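Local coordinates for exotoxin 3 (Staphylococcus aureus, PDB 2Z8L), which binds the glycan sialyl Lewis X as a staphylococcal superantigen-like toxin built from an OB fold and a beta-grasp domain, at residues 106-111 with 133-138; 111-116 with 198-203. One frame throughout, in Å; residues are numbered along the deposited sequence.

Interaction 1. Residues 106-111 with 133-138; sequences YYDYLN and YIYKEE. Unlike the reference sequence in segment 106-111: Asn111 (reference Ser).
Residues 106-111 and 133-138 meet in a surface contact between two loops, pinned by a classic beta bulge. Asn111 and Ile134 form an antiparallel hydrogen-bonded pair, and Leu110 is the extra residue of the bulge that also faces Ile134. Leu110 N donates a hydrogen bond of 2.9 Å to Ile134 O, and Asn111 N adds a weak bond to the same oxygen. Ile134 N returns a straighter bond, 2.9 Å to Asn111 O with 165° at the hydrogen.

Tyr109, Tyr133 and Tyr135 pack together at one end. With Tyr109 CG between the backbone N and the carbonyl carbon (chi1 47°), the ring stands where Tyr133 CD1 comes over its centre. The two ring planes are turned 31° from each other. Tyr109 CB lies over the face of the Tyr135 ring, a CH-pi contact of 3.9 Å to the centroid. One water donates to both Asp108 O and Tyr135 O.

At the other end, Tyr106 OH donates to Glu137 OE2 at 2.6 Å. The carboxylate oxygen lies at the ring edge, near its plane, and is met on its anti side. Gly104 N also bonds OE2, while Gln103 N bonds OE1. Between the ends, Leu110 CD1 packs on Ile134 CG2 at 3.7 Å, and Leu110 CD2 lies over the Tyr106 ring toward its rim.

The first loop links strand 92-100 to strand 114-121, and the second links strand 124-131 to strand 138-140.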
loop_
_atom_site.group_PDB
_atom_site.type_symbol
_atom_site.label_atom_id
_atom_site.label_comp_id
_atom_site.label_asym_id
_atom_site.label_seq_id
_atom_site.Cartn_x
_atom_site.Cartn_y
_atom_site.Cartn_z
ATOM N N TYR A 106 18.927 -9.238 0.872
ATOM C CA TYR A 106 18.807 -9.362 -0.578
ATOM C C TYR A 106 19.654 -8.302 -1.265
ATOM O O TYR A 106 19.862 -7.222 -0.730
ATOM C CB TYR A 106 17.362 -9.215 -1.053
ATOM C CG TYR A 106 16.460 -10.202 -0.404
ATOM C CD1 TYR A 106 16.368 -11.505 -0.906
ATOM C CD2 TYR A 106 15.787 -9.891 0.771
ATOM C CE1 TYR A 106 15.586 -12.476 -0.292
ATOM C CE2 TYR A 106 14.980 -10.880 1.396
ATOM C CZ TYR A 106 14.907 -12.164 0.855
ATOM O OH TYR A 106 14.147 -13.152 1.461
ATOM N N TYR A 107 20.167 -8.646 -2.411
ATOM C CA TYR A 107 20.997 -7.705 -3.168
ATOM C C TYR A 107 20.264 -7.162 -4.342
ATOM O O TYR A 107 20.788 -6.292 -5.014
ATOM C CB TYR A 107 22.299 -8.337 -3.565
ATOM C CG TYR A 107 22.201 -9.681 -4.222
ATOM C CD1 TYR A 107 22.549 -10.813 -3.510
ATOM C CD2 TYR A 107 21.830 -9.813 -5.543
ATOM C CE1 TYR A 107 22.502 -12.033 -4.092
ATOM C CE2 TYR A 107 21.796 -11.049 -6.140
ATOM C CZ TYR A 107 22.099 -12.146 -5.381
ATOM O OH TYR A 107 22.075 -13.399 -5.932
ATOM N N ASP A 108 19.067 -7.677 -4.604
ATOM C CA ASP A 108 18.218 -7.086 -5.610
ATOM C C ASP A 108 16.772 -7.450 -5.251
ATOM O O ASP A 108 16.476 -8.000 -4.188
ATOM C CB ASP A 108 18.587 -7.585 -7.014
ATOM C CG ASP A 108 18.384 -6.517 -8.124
ATOM O OD1 ASP A 108 17.670 -5.505 -7.872
ATOM O OD2 ASP A 108 19.004 -6.658 -9.234
ATOM N N TYR A 109 15.860 -7.114 -6.124
ATOM C CA TYR A 109 14.454 -7.460 -5.903
ATOM C C TYR A 109 14.231 -8.972 -5.827
ATOM O O TYR A 109 14.925 -9.762 -6.485
ATOM C CB TYR A 109 13.548 -6.849 -6.964
ATOM C CG TYR A 109 14.020 -7.014 -8.343
ATOM C CD1 TYR A 109 13.800 -8.161 -9.051
ATOM C CD2 TYR A 109 14.722 -6.003 -8.935
ATOM C CE1 TYR A 109 14.264 -8.272 -10.406
ATOM C CE2 TYR A 109 15.162 -6.083 -10.285
ATOM C CZ TYR A 109 14.960 -7.242 -10.986
ATOM O OH TYR A 109 15.433 -7.303 -12.300
ATOM N N LEU A 110 13.264 -9.390 -5.031
ATOM C CA LEU A 110 13.034 -10.813 -4.862
ATOM C C LEU A 110 11.947 -11.386 -5.716
ATOM O O LEU A 110 11.784 -12.616 -5.763
ATOM C CB LEU A 110 12.861 -11.178 -3.385
ATOM C CG LEU A 110 11.910 -10.421 -2.530
ATOM C CD1 LEU A 110 10.408 -10.518 -3.013
ATOM C CD2 LEU A 110 11.997 -10.829 -1.036
ATOM N N ASN A 111 11.225 -10.527 -6.438
ATOM C CA ASN A 111 10.210 -10.990 -7.383
ATOM C C ASN A 111 9.950 -9.840 -8.355
ATOM O O ASN A 111 10.049 -8.688 -7.977
ATOM C CB ASN A 111 8.940 -11.366 -6.576
ATOM C CG ASN A 111 7.877 -12.104 -7.355
ATOM O OD1 ASN A 111 8.103 -12.616 -8.449
ATOM N ND2 ASN A 111 6.680 -12.214 -6.722
ATOM N N TYR A 133 8.713 -4.436 -9.523
ATOM C CA TYR A 133 9.712 -5.080 -8.684
ATOM C C TYR A 133 9.315 -5.042 -7.212
ATOM O O TYR A 133 9.024 -3.978 -6.638
ATOM C CB TYR A 133 11.039 -4.412 -8.917
ATOM C CG TYR A 133 11.445 -4.458 -10.355
ATOM C CD1 TYR A 133 11.767 -5.660 -10.961
ATOM C CD2 TYR A 133 11.457 -3.308 -11.142
ATOM C CE1 TYR A 133 12.131 -5.751 -12.288
ATOM C CE2 TYR A 133 11.833 -3.386 -12.492
ATOM C CZ TYR A 133 12.164 -4.620 -13.059
ATOM O OH TYR A 133 12.558 -4.713 -14.391
ATOM N N ILE A 134 9.428 -6.220 -6.557
ATOM C CA ILE A 134 9.046 -6.426 -5.189
ATOM C C ILE A 134 10.316 -6.690 -4.393
ATOM O O ILE A 134 11.086 -7.564 -4.760
ATOM C CB ILE A 134 8.125 -7.688 -5.062
ATOM C CG1 ILE A 134 6.850 -7.604 -5.931
ATOM C CG2 ILE A 134 7.753 -8.015 -3.638
ATOM C CD1 ILE A 134 5.968 -6.521 -5.547
ATOM N N TYR A 135 10.524 -5.903 -3.334
ATOM C CA TYR A 135 11.711 -6.028 -2.482
ATOM C C TYR A 135 11.432 -6.612 -1.118
ATOM O O TYR A 135 12.393 -6.851 -0.369
ATOM C CB TYR A 135 12.400 -4.651 -2.330
ATOM C CG TYR A 135 12.875 -4.091 -3.652
ATOM C CD1 TYR A 135 14.179 -4.254 -4.069
ATOM C CD2 TYR A 135 12.017 -3.381 -4.471
ATOM C CE1 TYR A 135 14.616 -3.745 -5.282
ATOM C CE2 TYR A 135 12.464 -2.871 -5.667
ATOM C CZ TYR A 135 13.748 -3.069 -6.060
ATOM O OH TYR A 135 14.258 -2.570 -7.258
ATOM N N LYS A 136 10.175 -6.874 -0.805
ATOM C CA LYS A 136 9.793 -7.286 0.521
ATOM C C LYS A 136 9.145 -8.651 0.567
ATOM O O LYS A 136 8.287 -8.942 -0.230
ATOM C CB LYS A 136 8.886 -6.201 1.184
ATOM C CG LYS A 136 9.733 -5.002 1.620
ATOM C CD LYS A 136 8.928 -3.831 2.187
ATOM C CE LYS A 136 7.858 -4.255 3.248
ATOM N NZ LYS A 136 8.298 -5.052 4.482
ATOM N N GLU A 137 9.488 -9.416 1.600
ATOM C CA GLU A 137 8.866 -10.690 1.861
ATOM C C GLU A 137 7.427 -10.535 2.239
ATOM O O GLU A 137 6.625 -11.374 1.868
ATOM C CB GLU A 137 9.587 -11.425 2.999
ATOM C CG GLU A 137 10.983 -11.804 2.653
ATOM C CD GLU A 137 11.851 -12.102 3.887
ATOM O OE1 GLU A 137 11.319 -12.097 5.032
ATOM O OE2 GLU A 137 13.049 -12.268 3.680
ATOM N N GLU A 138 7.128 -9.527 3.038
ATOM C CA GLU A 138 5.743 -9.230 3.501
ATOM C C GLU A 138 5.425 -7.843 2.975
ATOM O O GLU A 138 6.121 -6.900 3.276
ATOM C CB GLU A 138 5.708 -9.232 5.031
ATOM C CG GLU A 138 4.383 -9.575 5.572
ATOM C CD GLU A 138 4.447 -9.806 7.065
ATOM O OE1 GLU A 138 4.925 -10.928 7.469
ATOM O OE2 GLU A 138 4.097 -8.842 7.828
HETATM O O HOH W 1 14.731 -7.322 -2.075
HETATM O O HOH W 2 16.883 -3.344 -9.034
#

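Interaction 2. Residues 111-116 with 198-203; sequences NAPKFV and RNIEKM. Unlike the reference sequence in segment 111-116: Asn111 (reference Ser), Lys114 (reference Arg). Unlike the reference sequence in segment 198-203: Met203 (reference Ile).
Pro113 and Phe115 lie against Ile200 and Met203 where strands 114-116 and 200-203 run parallel in the mixed sheet of the beta-grasp domain. The strand axes approach to 4.8 Å, with 26° between their directions.

Phe115 and Met203 form a parallel bridge and put their side chains on the same face of the sheet. Phe115 CG is anti to the backbone N (chi1 -172°), and ring atom CD1 meets Met203 CB at 3.7 Å. Met203 O lies at the edge of this ring, in its plane. Helix 141-155 covers that face: Leu148 touches both residues, and Tyr151 and Leu152 touch Phe115. The chain of Met203 bends at chi3, and its CE comes loosely near Pro113 CG. Pro113 CG also packs on Ile200 CG2, 3.9 Å away, and the two side chains cross obliquely. Lys114 and Lys202 point to the other face, and their ends lead away from the contact.

The backbones join through Met203. Its N donates to Lys114 O at 2.9 Å, and its O accepts from Val116 N at 2.8 Å. One water accepts from Lys114 N and donates to Glu201 O, bridging the strands before these bonds begin.

In the loop ahead of strand 114-116, the side chain of Asn111 reaches across. Its ND2 also bonds Gly197 O. Toward Ile200 O, ND2 donates over 2.9 Å with 166° at the hydrogen; the nitrogen lies in the carbonyl plane of Ile200, on a lone pair of its oxygen.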
loop_
_atom_site.group_PDB
_atom_site.type_symbol
_atom_site.label_atom_id
_atom_site.label_comp_id
_atom_site.label_asym_id
_atom_site.label_seq_id
_atom_site.Cartn_x
_atom_site.Cartn_y
_atom_site.Cartn_z
ATOM N N ASN A 111 11.225 -10.527 -6.438
ATOM C CA ASN A 111 10.210 -10.990 -7.383
ATOM C C ASN A 111 9.950 -9.840 -8.355
ATOM O O ASN A 111 10.049 -8.688 -7.977
ATOM C CB ASN A 111 8.940 -11.366 -6.576
ATOM C CG ASN A 111 7.877 -12.104 -7.355
ATOM O OD1 ASN A 111 8.103 -12.616 -8.449
ATOM N ND2 ASN A 111 6.680 -12.214 -6.722
ATOM N N ALA A 112 9.611 -10.173 -9.599
ATOM C CA ALA A 112 9.382 -9.167 -10.660
ATOM C C ALA A 112 8.146 -9.584 -11.461
ATOM O O ALA A 112 8.229 -9.846 -12.673
ATOM C CB ALA A 112 10.572 -9.039 -11.556
ATOM N N PRO A 113 7.004 -9.613 -10.791
ATOM C CA PRO A 113 5.771 -10.002 -11.514
ATOM C C PRO A 113 5.490 -9.053 -12.679
ATOM O O PRO A 113 5.735 -7.867 -12.581
ATOM C CB PRO A 113 4.674 -9.885 -10.447
ATOM C CG PRO A 113 5.267 -8.947 -9.377
ATOM C CD PRO A 113 6.743 -9.237 -9.392
ATOM N N LYS A 114 4.959 -9.592 -13.751
ATOM C CA LYS A 114 4.433 -8.742 -14.820
ATOM C C LYS A 114 3.253 -7.888 -14.330
ATOM O O LYS A 114 2.434 -8.350 -13.551
ATOM C CB LYS A 114 3.980 -9.628 -15.966
ATOM C CG LYS A 114 5.155 -10.220 -16.726
ATOM C CD LYS A 114 4.768 -10.916 -17.981
ATOM C CE LYS A 114 5.839 -11.861 -18.415
ATOM N NZ LYS A 114 5.572 -12.548 -19.729
ATOM N N PHE A 115 3.178 -6.640 -14.806
ATOM C CA PHE A 115 2.060 -5.752 -14.573
ATOM C C PHE A 115 1.452 -5.476 -15.946
ATOM O O PHE A 115 2.092 -4.791 -16.732
ATOM C CB PHE A 115 2.565 -4.441 -13.936
ATOM C CG PHE A 115 1.519 -3.513 -13.474
ATOM C CD1 PHE A 115 0.201 -3.899 -13.246
ATOM C CD2 PHE A 115 1.868 -2.225 -13.170
ATOM C CE1 PHE A 115 -0.741 -2.995 -12.751
ATOM C CE2 PHE A 115 0.926 -1.333 -12.723
ATOM C CZ PHE A 115 -0.355 -1.717 -12.502
ATOM N N VAL A 116 0.310 -6.093 -16.221
ATOM C CA VAL A 116 -0.310 -6.047 -17.586
ATOM C C VAL A 116 -1.365 -4.946 -17.516
ATOM O O VAL A 116 -2.352 -5.071 -16.796
ATOM C CB VAL A 116 -0.944 -7.386 -17.985
ATOM C CG1 VAL A 116 -1.508 -7.334 -19.350
ATOM C CG2 VAL A 116 0.099 -8.535 -17.975
ATOM N N ARG A 198 6.812 -12.755 -2.275
ATOM C CA ARG A 198 7.440 -13.797 -3.093
ATOM C C ARG A 198 6.419 -14.583 -3.930
ATOM O O ARG A 198 6.800 -15.250 -4.897
ATOM C CB ARG A 198 8.252 -14.710 -2.210
ATOM C CG ARG A 198 9.460 -14.047 -1.624
ATOM C CD ARG A 198 10.032 -14.769 -0.441
ATOM N NE ARG A 198 9.096 -14.892 0.651
ATOM C CZ ARG A 198 9.418 -15.417 1.826
ATOM N NH1 ARG A 198 10.666 -15.810 2.074
ATOM N NH2 ARG A 198 8.482 -15.522 2.754
ATOM N N ASN A 199 5.153 -14.542 -3.525
ATOM C CA ASN A 199 4.139 -15.376 -4.115
ATOM C C ASN A 199 3.209 -14.635 -5.075
ATOM O O ASN A 199 2.221 -15.202 -5.549
ATOM C CB ASN A 199 3.303 -16.060 -3.034
ATOM C CG ASN A 199 4.064 -17.141 -2.283
ATOM O OD1 ASN A 199 5.125 -17.586 -2.700
ATOM N ND2 ASN A 199 3.523 -17.537 -1.153
ATOM N N ILE A 200 3.462 -13.362 -5.353
ATOM C CA ILE A 200 2.694 -12.671 -6.358
ATOM C C ILE A 200 3.111 -13.213 -7.713
ATOM O O ILE A 200 4.319 -13.296 -8.032
ATOM C CB ILE A 200 2.941 -11.135 -6.290
ATOM C CG1 ILE A 200 2.495 -10.583 -4.955
ATOM C CG2 ILE A 200 2.197 -10.412 -7.428
ATOM C CD1 ILE A 200 2.902 -9.126 -4.673
ATOM N N GLU A 201 2.126 -13.565 -8.528
ATOM C CA GLU A 201 2.385 -14.057 -9.882
ATOM C C GLU A 201 2.378 -12.942 -10.920
ATOM O O GLU A 201 3.232 -12.890 -11.792
ATOM C CB GLU A 201 1.353 -15.129 -10.260
ATOM C CG GLU A 201 1.521 -15.742 -11.678
ATOM C CD GLU A 201 2.930 -16.258 -12.031
ATOM O OE1 GLU A 201 3.737 -16.615 -11.135
ATOM O OE2 GLU A 201 3.229 -16.340 -13.259
ATOM N N LYS A 202 1.351 -12.102 -10.878
ATOM C CA LYS A 202 1.109 -11.125 -11.910
ATOM C C LYS A 202 0.121 -10.082 -11.385
ATOM O O LYS A 202 -0.569 -10.301 -10.392
ATOM C CB LYS A 202 0.554 -11.827 -13.128
ATOM C CG LYS A 202 -0.109 -10.964 -14.113
ATOM C CD LYS A 202 -0.565 -11.732 -15.314
ATOM C CE LYS A 202 -1.500 -12.882 -14.975
ATOM N NZ LYS A 202 -2.236 -13.293 -16.237
ATOM N N MET A 203 0.115 -8.890 -11.974
ATOM C CA MET A 203 -0.836 -7.871 -11.617
ATOM C C MET A 203 -1.429 -7.364 -12.913
ATOM O O MET A 203 -0.767 -7.407 -13.968
ATOM C CB MET A 203 -0.137 -6.770 -10.860
ATOM C CG MET A 203 0.533 -7.384 -9.658
ATOM S SD MET A 203 1.369 -6.257 -8.650
ATOM C CE MET A 203 2.493 -5.617 -9.811
HETATM O O HOH W 3 6.207 -13.402 -10.338
HETATM O O HOH W 4 4.407 -12.361 -14.131
#

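Asn111 belongs to both contacts. Its backbone pairs with Ile134 in interaction 1, and its amide side chain reaches Ile200 in interaction 2. Interaction 1 lies at the surface and joins loops. It relies on tyrosine rings, a hydroxyl-carboxylate bond and bridging water. Interaction 2 is partly buried and joins two strands of one sheet. Phe115 and Met203 turn toward helix 141-155, while its lysines turn to the other face. The two sites also touch directly. Ile134 CG1 packs on Pro113 CD at 3.8 Å, Tyr133 on Ala112, and Leu110 on Arg198. The loop contact thus continues into the residues just before strand 114-121.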